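Local atomic coordinates of RNA-binding protein (Porphyromonas gingivalis W83, PDB entry 7JLY), a protein that probably binds RNA through a single RNA recognition motif. Residues M3-G8 / R59-L64; D18-L23 / G27-A32. All blocks are in the same frame, centred on the assembly; numbering follows the deposited sequence.

Interaction 1. Residues M3-G8 / R59-L64; sequences MNIYVG and RAIEEL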
ATOM      1  N   MET A   3       7.197   8.021   5.183  1.00 21.92           N
ATOM      2  CA  MET A   3       7.501   7.348   3.923  1.00 23.37           C
ATOM      3  C   MET A   3       6.222   6.987   3.183  1.00 21.49           C
ATOM      4  O   MET A   3       5.271   6.472   3.771  1.00 20.65           O
ATOM      5  CB  MET A   3       8.353   6.087   4.132  1.00 23.23           C
ATOM      6  CG  MET A   3       8.607   5.335   2.816  1.00 26.37           C
ATOM      7  SD  MET A   3       9.941   4.110   2.858  1.00 34.02           S
ATOM      8  CE  MET A   3      11.337   5.146   3.272  1.00 35.30           C
ATOM      9  N   ASN A   4       6.226   7.274   1.885  1.00 19.61           N
ATOM     10  CA  ASN A   4       5.169   6.888   0.963  1.00 20.98           C
ATOM     11  C   ASN A   4       5.498   5.507   0.415  1.00 17.70           C
ATOM     12  O   ASN A   4       6.631   5.261  -0.009  1.00 20.01           O
ATOM     13  CB  ASN A   4       5.062   7.919  -0.166  1.00 22.40           C
ATOM     14  CG  ASN A   4       3.730   7.863  -0.922  1.00 22.51           C
ATOM     15  OD1 ASN A   4       2.701   7.432  -0.394  1.00 21.05           O
ATOM     16  ND2 ASN A   4       3.755   8.328  -2.172  1.00 20.83           N
ATOM     17  N   ILE A   5       4.520   4.608   0.447  1.00 18.57           N
ATOM     18  CA  ILE A   5       4.724   3.233   0.017  1.00 19.09           C
ATOM     19  C   ILE A   5       3.787   2.908  -1.121  1.00 18.37           C
ATOM     20  O   ILE A   5       2.577   3.085  -1.002  1.00 16.59           O
ATOM     21  CB  ILE A   5       4.482   2.226   1.163  1.00 19.27           C
ATOM     22  CG1 ILE A   5       5.324   2.602   2.387  1.00 18.07           C
ATOM     23  CG2 ILE A   5       4.798   0.796   0.703  1.00 16.59           C
ATOM     24  CD1 ILE A   5       5.111   1.698   3.572  1.00 20.62           C
ATOM     25  N   TYR A   6       4.364   2.444  -2.225  1.00 14.87           N
ATOM     26  CA  TYR A   6       3.609   1.948  -3.365  1.00 16.66           C
ATOM     27  C   TYR A   6       3.192   0.510  -3.102  1.00 18.10           C
ATOM     28  O   TYR A   6       4.037  -0.307  -2.762  1.00 17.29           O
ATOM     29  CB  TYR A   6       4.468   2.024  -4.634  1.00 16.13           C
ATOM     30  CG  TYR A   6       3.788   1.623  -5.936  1.00 17.17           C
ATOM     31  CD1 TYR A   6       3.663   0.285  -6.296  1.00 17.04           C
ATOM     32  CD2 TYR A   6       3.303   2.589  -6.820  1.00 18.02           C
ATOM     33  CE1 TYR A   6       3.064  -0.089  -7.493  1.00 17.37           C
ATOM     34  CE2 TYR A   6       2.700   2.226  -8.019  1.00 19.31           C
ATOM     35  CZ  TYR A   6       2.585   0.886  -8.354  1.00 20.11           C
ATOM     36  OH  TYR A   6       1.989   0.513  -9.545  1.00 15.95           O
ATOM     37  N   VAL A   7       1.907   0.200  -3.256  1.00 17.14           N
ATOM     38  CA  VAL A   7       1.465  -1.193  -3.188  1.00 17.09           C
ATOM     39  C   VAL A   7       0.725  -1.537  -4.485  1.00 17.63           C
ATOM     40  O   VAL A   7      -0.240  -0.871  -4.844  1.00 18.96           O
ATOM     41  CB  VAL A   7       0.551  -1.466  -1.965  1.00 16.78           C
ATOM     42  CG1 VAL A   7       0.410  -2.971  -1.735  1.00 16.76           C
ATOM     43  CG2 VAL A   7       1.111  -0.801  -0.699  1.00 19.90           C
ATOM     44  N   GLY A   8       1.166  -2.584  -5.180  1.00 17.54           N
ATOM     45  CA  GLY A   8       0.631  -2.875  -6.503  1.00 16.19           C
ATOM     46  C   GLY A   8       0.469  -4.359  -6.777  1.00 18.61           C
ATOM     47  O   GLY A   8       0.731  -5.174  -5.893  1.00 15.96           O
ATOM     48  N   ARG A  59      10.889  -1.435   7.286  1.00 17.55           N
ATOM     49  CA  ARG A  59      10.685  -2.758   7.871  1.00 17.19           C
ATOM     50  C   ARG A  59       9.505  -3.461   7.198  1.00 18.74           C
ATOM     51  O   ARG A  59       9.571  -4.654   6.890  1.00 17.13           O
ATOM     52  CB  ARG A  59      10.448  -2.648   9.378  1.00 19.35           C
ATOM     53  CG  ARG A  59       9.852  -3.894   9.996  1.00 20.01           C
ATOM     54  CD  ARG A  59       9.473  -3.641  11.448  1.00 20.39           C
ATOM     55  NE  ARG A  59      10.661  -3.426  12.271  1.00 22.38           N
ATOM     56  CZ  ARG A  59      11.356  -4.422  12.813  1.00 23.62           C
ATOM     57  NH1 ARG A  59      10.968  -5.680  12.609  1.00 24.18           N
ATOM     58  NH2 ARG A  59      12.424  -4.168  13.556  1.00 23.63           N
ATOM     59  N   ALA A  60       8.421  -2.720   6.965  1.00 14.41           N
ATOM     60  CA  ALA A  60       7.241  -3.322   6.339  1.00 16.96           C
ATOM     61  C   ALA A  60       7.582  -3.805   4.934  1.00 17.44           C
ATOM     62  O   ALA A  60       7.211  -4.905   4.540  1.00 16.85           O
ATOM     63  CB  ALA A  60       6.077  -2.337   6.298  1.00 16.60           C
ATOM     64  N   ILE A  61       8.312  -2.985   4.183  1.00 18.38           N
ATOM     65  CA  ILE A  61       8.689  -3.369   2.830  1.00 16.76           C
ATOM     66  C   ILE A  61       9.561  -4.631   2.842  1.00 19.25           C
ATOM     67  O   ILE A  61       9.379  -5.534   2.025  1.00 19.56           O
ATOM     68  CB  ILE A  61       9.422  -2.205   2.123  1.00 17.96           C
ATOM     69  CG1 ILE A  61       8.424  -1.094   1.791  1.00 19.59           C
ATOM     70  CG2 ILE A  61      10.157  -2.699   0.863  1.00 20.61           C
ATOM     71  CD1 ILE A  61       9.059   0.269   1.602  1.00 19.64           C
ATOM     72  N   GLU A  62      10.482  -4.708   3.790  1.00 17.79           N
ATOM     73  CA  GLU A  62      11.413  -5.834   3.864  1.00 18.96           C
ATOM     74  C   GLU A  62      10.680  -7.133   4.211  1.00 18.92           C
ATOM     75  O   GLU A  62      10.984  -8.201   3.672  1.00 19.23           O
ATOM     76  CB  GLU A  62      12.505  -5.549   4.901  1.00 18.82           C
ATOM     77  CG  GLU A  62      13.474  -6.705   5.157  1.00 23.36           C
ATOM     78  CD  GLU A  62      14.491  -6.882   4.043  1.00 33.06           C
ATOM     79  OE1 GLU A  62      14.576  -5.996   3.156  1.00 37.73           O
ATOM     80  OE2 GLU A  62      15.205  -7.913   4.049  1.00 37.60           O
ATOM     81  N   GLU A  63       9.708  -7.037   5.107  1.00 17.02           N
ATOM     82  CA  GLU A  63       8.945  -8.219   5.491  1.00 16.54           C
ATOM     83  C   GLU A  63       7.994  -8.635   4.374  1.00 17.42           C
ATOM     84  O   GLU A  63       7.889  -9.818   4.027  1.00 17.45           O
ATOM     85  CB  GLU A  63       8.158  -7.969   6.789  1.00 15.04           C
ATOM     86  CG  GLU A  63       7.159  -9.091   7.095  1.00 17.13           C
ATOM     87  CD  GLU A  63       6.753  -9.148   8.549  1.00 18.44           C
ATOM     88  OE1 GLU A  63       7.564  -8.727   9.412  1.00 18.69           O
ATOM     89  OE2 GLU A  63       5.629  -9.622   8.822  1.00 17.03           O
ATOM     90  N   LEU A  64       7.304  -7.659   3.800  1.00 17.03           N
ATOM     91  CA  LEU A  64       6.224  -7.971   2.867  1.00 17.94           C
ATOM     92  C   LEU A  64       6.714  -8.341   1.477  1.00 19.37           C
ATOM     93  O   LEU A  64       5.954  -8.930   0.702  1.00 18.50           O
ATOM     94  CB  LEU A  64       5.246  -6.804   2.774  1.00 16.86           C
ATOM     95  CG  LEU A  64       4.395  -6.555   4.024  1.00 16.97           C
ATOM     96  CD1 LEU A  64       3.592  -5.282   3.851  1.00 17.94           C
ATOM     97  CD2 LEU A  64       3.454  -7.729   4.294  1.00 19.38           C
TER

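Interaction 2. Residues D18-L23 / G27-A32; sequences DLTGLL and GAVTSA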
ATOM      1  N   ASP A  18      -8.064  -2.669   3.823  1.00 17.64           N
ATOM      2  CA  ASP A  18      -7.191  -3.833   3.773  1.00 18.25           C
ATOM      3  C   ASP A  18      -5.716  -3.429   3.713  1.00 18.59           C
ATOM      4  O   ASP A  18      -4.863  -4.104   4.299  1.00 18.97           O
ATOM      5  CB  ASP A  18      -7.551  -4.706   2.570  1.00 17.84           C
ATOM      6  CG  ASP A  18      -9.008  -5.148   2.592  1.00 21.58           C
ATOM      7  OD1 ASP A  18      -9.499  -5.473   3.688  1.00 19.92           O
ATOM      8  OD2 ASP A  18      -9.661  -5.164   1.524  1.00 21.46           O
ATOM      9  N   LEU A  19      -5.411  -2.344   2.996  1.00 17.88           N
ATOM     10  CA  LEU A  19      -4.038  -1.845   2.935  1.00 19.19           C
ATOM     11  C   LEU A  19      -3.611  -1.294   4.280  1.00 17.10           C
ATOM     12  O   LEU A  19      -2.508  -1.552   4.738  1.00 16.69           O
ATOM     13  CB  LEU A  19      -3.887  -0.768   1.867  1.00 17.44           C
ATOM     14  CG  LEU A  19      -4.043  -1.270   0.432  1.00 15.61           C
ATOM     15  CD1 LEU A  19      -3.771  -0.137  -0.524  1.00 19.03           C
ATOM     16  CD2 LEU A  19      -3.081  -2.430   0.165  1.00 17.42           C
ATOM     17  N   THR A  20      -4.496  -0.535   4.918  1.00 16.88           N
ATOM     18  CA  THR A  20      -4.201  -0.028   6.244  1.00 16.97           C
ATOM     19  C   THR A  20      -4.010  -1.188   7.203  1.00 20.16           C
ATOM     20  O   THR A  20      -3.084  -1.179   8.011  1.00 19.80           O
ATOM     21  CB  THR A  20      -5.316   0.887   6.767  1.00 20.60           C
ATOM     22  OG1 THR A  20      -5.470   2.009   5.879  1.00 19.75           O
ATOM     23  CG2 THR A  20      -4.972   1.388   8.162  1.00 22.37           C
ATOM     24  N   GLY A  21      -4.877  -2.194   7.101  1.00 18.04           N
ATOM     25  CA  GLY A  21      -4.817  -3.344   7.996  1.00 19.24           C
ATOM     26  C   GLY A  21      -3.483  -4.068   7.898  1.00 22.08           C
ATOM     27  O   GLY A  21      -2.920  -4.541   8.902  1.00 24.19           O
ATOM     28  N   LEU A  22      -2.987  -4.157   6.670  1.00 18.28           N
ATOM     29  CA  LEU A  22      -1.721  -4.804   6.375  1.00 18.12           C
ATOM     30  C   LEU A  22      -0.535  -4.020   6.930  1.00 19.07           C
ATOM     31  O   LEU A  22       0.319  -4.569   7.635  1.00 19.11           O
ATOM     32  CB  LEU A  22      -1.569  -4.983   4.859  1.00 20.28           C
ATOM     33  CG  LEU A  22      -0.337  -5.761   4.387  1.00 20.85           C
ATOM     34  CD1 LEU A  22      -0.371  -7.175   4.933  1.00 20.73           C
ATOM     35  CD2 LEU A  22      -0.249  -5.759   2.857  1.00 19.16           C
ATOM     36  N   LEU A  23      -0.482  -2.730   6.602  1.00 18.42           N
ATOM     37  CA  LEU A  23       0.694  -1.918   6.909  1.00 18.34           C
ATOM     38  C   LEU A  23       0.714  -1.436   8.361  1.00 18.89           C
ATOM     39  O   LEU A  23       1.789  -1.234   8.928  1.00 19.07           O
ATOM     40  CB  LEU A  23       0.785  -0.718   5.948  1.00 15.03           C
ATOM     41  CG  LEU A  23       1.462  -0.990   4.588  1.00 15.95           C
ATOM     42  CD1 LEU A  23       2.882  -1.462   4.795  1.00 16.43           C
ATOM     43  CD2 LEU A  23       0.694  -2.001   3.723  1.00 17.53           C
ATOM     44  N   GLY A  27       3.666  -0.215  12.095  1.00 18.84           N
ATOM     45  CA  GLY A  27       3.819   1.142  12.600  1.00 19.54           C
ATOM     46  C   GLY A  27       2.627   2.000  12.240  1.00 18.86           C
ATOM     47  O   GLY A  27       1.700   1.518  11.588  1.00 17.35           O
ATOM     48  N   ALA A  28       2.642   3.269  12.658  1.00 17.44           N
ATOM     49  CA  ALA A  28       1.503   4.162  12.402  1.00 21.97           C
ATOM     50  C   ALA A  28       1.319   4.444  10.916  1.00 19.04           C
ATOM     51  O   ALA A  28       2.277   4.742  10.222  1.00 19.57           O
ATOM     52  CB  ALA A  28       1.671   5.486  13.153  1.00 17.44           C
ATOM     53  N   VAL A  29       0.076   4.365  10.452  1.00 17.93           N
ATOM     54  CA  VAL A  29      -0.289   4.690   9.076  1.00 16.88           C
ATOM     55  C   VAL A  29      -1.101   5.971   9.088  1.00 17.10           C
ATOM     56  O   VAL A  29      -2.018   6.105   9.904  1.00 18.04           O
ATOM     57  CB  VAL A  29      -1.123   3.558   8.437  1.00 17.35           C
ATOM     58  CG1 VAL A  29      -1.744   4.012   7.123  1.00 16.44           C
ATOM     59  CG2 VAL A  29      -0.277   2.288   8.258  1.00 19.16           C
ATOM     60  N   THR A  30      -0.775   6.922   8.212  1.00 17.21           N
ATOM     61  CA  THR A  30      -1.496   8.194   8.212  1.00 20.34           C
ATOM     62  C   THR A  30      -2.386   8.383   6.996  1.00 22.37           C
ATOM     63  O   THR A  30      -3.234   9.269   6.972  1.00 21.38           O
ATOM     64  CB  THR A  30      -0.539   9.388   8.278  1.00 20.30           C
ATOM     65  OG1 THR A  30       0.381   9.330   7.178  1.00 22.82           O
ATOM     66  CG2 THR A  30       0.228   9.355   9.564  1.00 23.26           C
ATOM     67  N   SER A  31      -2.183   7.556   5.978  1.00 20.20           N
ATOM     68  CA  SER A  31      -2.922   7.697   4.740  1.00 21.79           C
ATOM     69  C   SER A  31      -2.952   6.374   3.994  1.00 20.33           C
ATOM     70  O   SER A  31      -1.968   5.641   3.991  1.00 17.92           O
ATOM     71  CB  SER A  31      -2.284   8.789   3.866  1.00 23.06           C
ATOM     72  OG  SER A  31      -3.004   8.951   2.663  1.00 36.23           O
ATOM     73  N   ALA A  32      -4.082   6.072   3.364  1.00 20.45           N
ATOM     74  CA  ALA A  32      -4.174   4.898   2.508  1.00 18.61           C
ATOM     75  C   ALA A  32      -5.124   5.214   1.359  1.00 23.88           C
ATOM     76  O   ALA A  32      -6.238   5.711   1.572  1.00 21.02           O
ATOM     77  CB  ALA A  32      -4.651   3.674   3.295  1.00 20.52           C
TER

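Interaction 1. Residues M3-G8 / R59-L64
In the RNA recognition motif two helices pack on one face of an antiparallel sheet, and here M3 and I5 of the central strand 3-8 meet I61 of helix 54-64. I61 makes both side-chain contacts. Its CG1 lies beside the backbone N, anti to the carbonyl carbon (chi1 -72°); this directs the CG1 branch toward the strand, and its extended end brings CD1 to the sulfur of M3, with SD and CD1 4.1 Å apart. Nearer the helix, I61 CG1 rests 4.2 Å from I5 CG2, two branched aliphatic residues that suit an apolar interface between sheet and helix. The side chains of M3 and I61 cross at about a right angle, so the touch is local rather than along their lengths. M3 keeps CG anti to its backbone N (chi1 177°) and bends only at chi3; its long unbranched chain brings the sulfur to I61 and also lies on A57, R58 and the calcium-binding E54, about 5 Å from a bound calcium ion. On the other face of the sheet Y6 meets F46 and F48, the surface that in this family commonly receives RNA. With no hydrogen bond between the segments, strand and helix are held here by apolar contact alone.

Interaction 2. Residues D18-L23 / G27-A32
T20 and A32 come closest: T20 OG1 stands 3.2 Å from A32 CB, a tight contact with the small methyl of alanine. The hydroxyl is not spent on the strand, since it is hydrogen-bonded to E16 O one turn back in its own helix; with OG1 beside the backbone N (chi1 -60°), T20 can satisfy that carbonyl and still press on A32. Its CG2 lies 4.3 Å from V29 CG1. The other branch of V29 lodges against the last turn of the helix, with CG2 3.9 Å from both L23 CB and L23 C. In the βαββαβ order of the RNA recognition motif this is helix 16-23 meeting the edge strand that follows it: a short turn reverses the chain, and the axes of 18-23 and 29-32 run roughly antiparallel (151°), approaching to 8.6 Å. The rest of L23 leads away from strand 29-32 and is buried against A60, L64 and I5, a place that a bulky aliphatic residue fits. The turn is looser. G27 N is 3.8 Å from L23 O, and the extended backbone of G27, with phi at 162°, is one that glycine adopts readily. T30 is exposed beside S31 in a classic beta bulge opposite E50.

Overall arrangement
Both interactions seat a helix on the same face of one antiparallel sheet, but at different depths. Interaction 1 is buried and joins the central strand to helix 54-64 across a long sequence separation; interaction 2 lies at the surface, between helix 16-23 and an edge strand only a short turn later. The chemistry follows: aliphatic carbon and sulfur alone in 3-8 with 59-64, a mixture of methyls and a helix-bound hydroxyl in 18-23 with 27-32. The two also meet directly, L22 packing on L64 between the helices and V7 touching L19, so the central strand supports both helices.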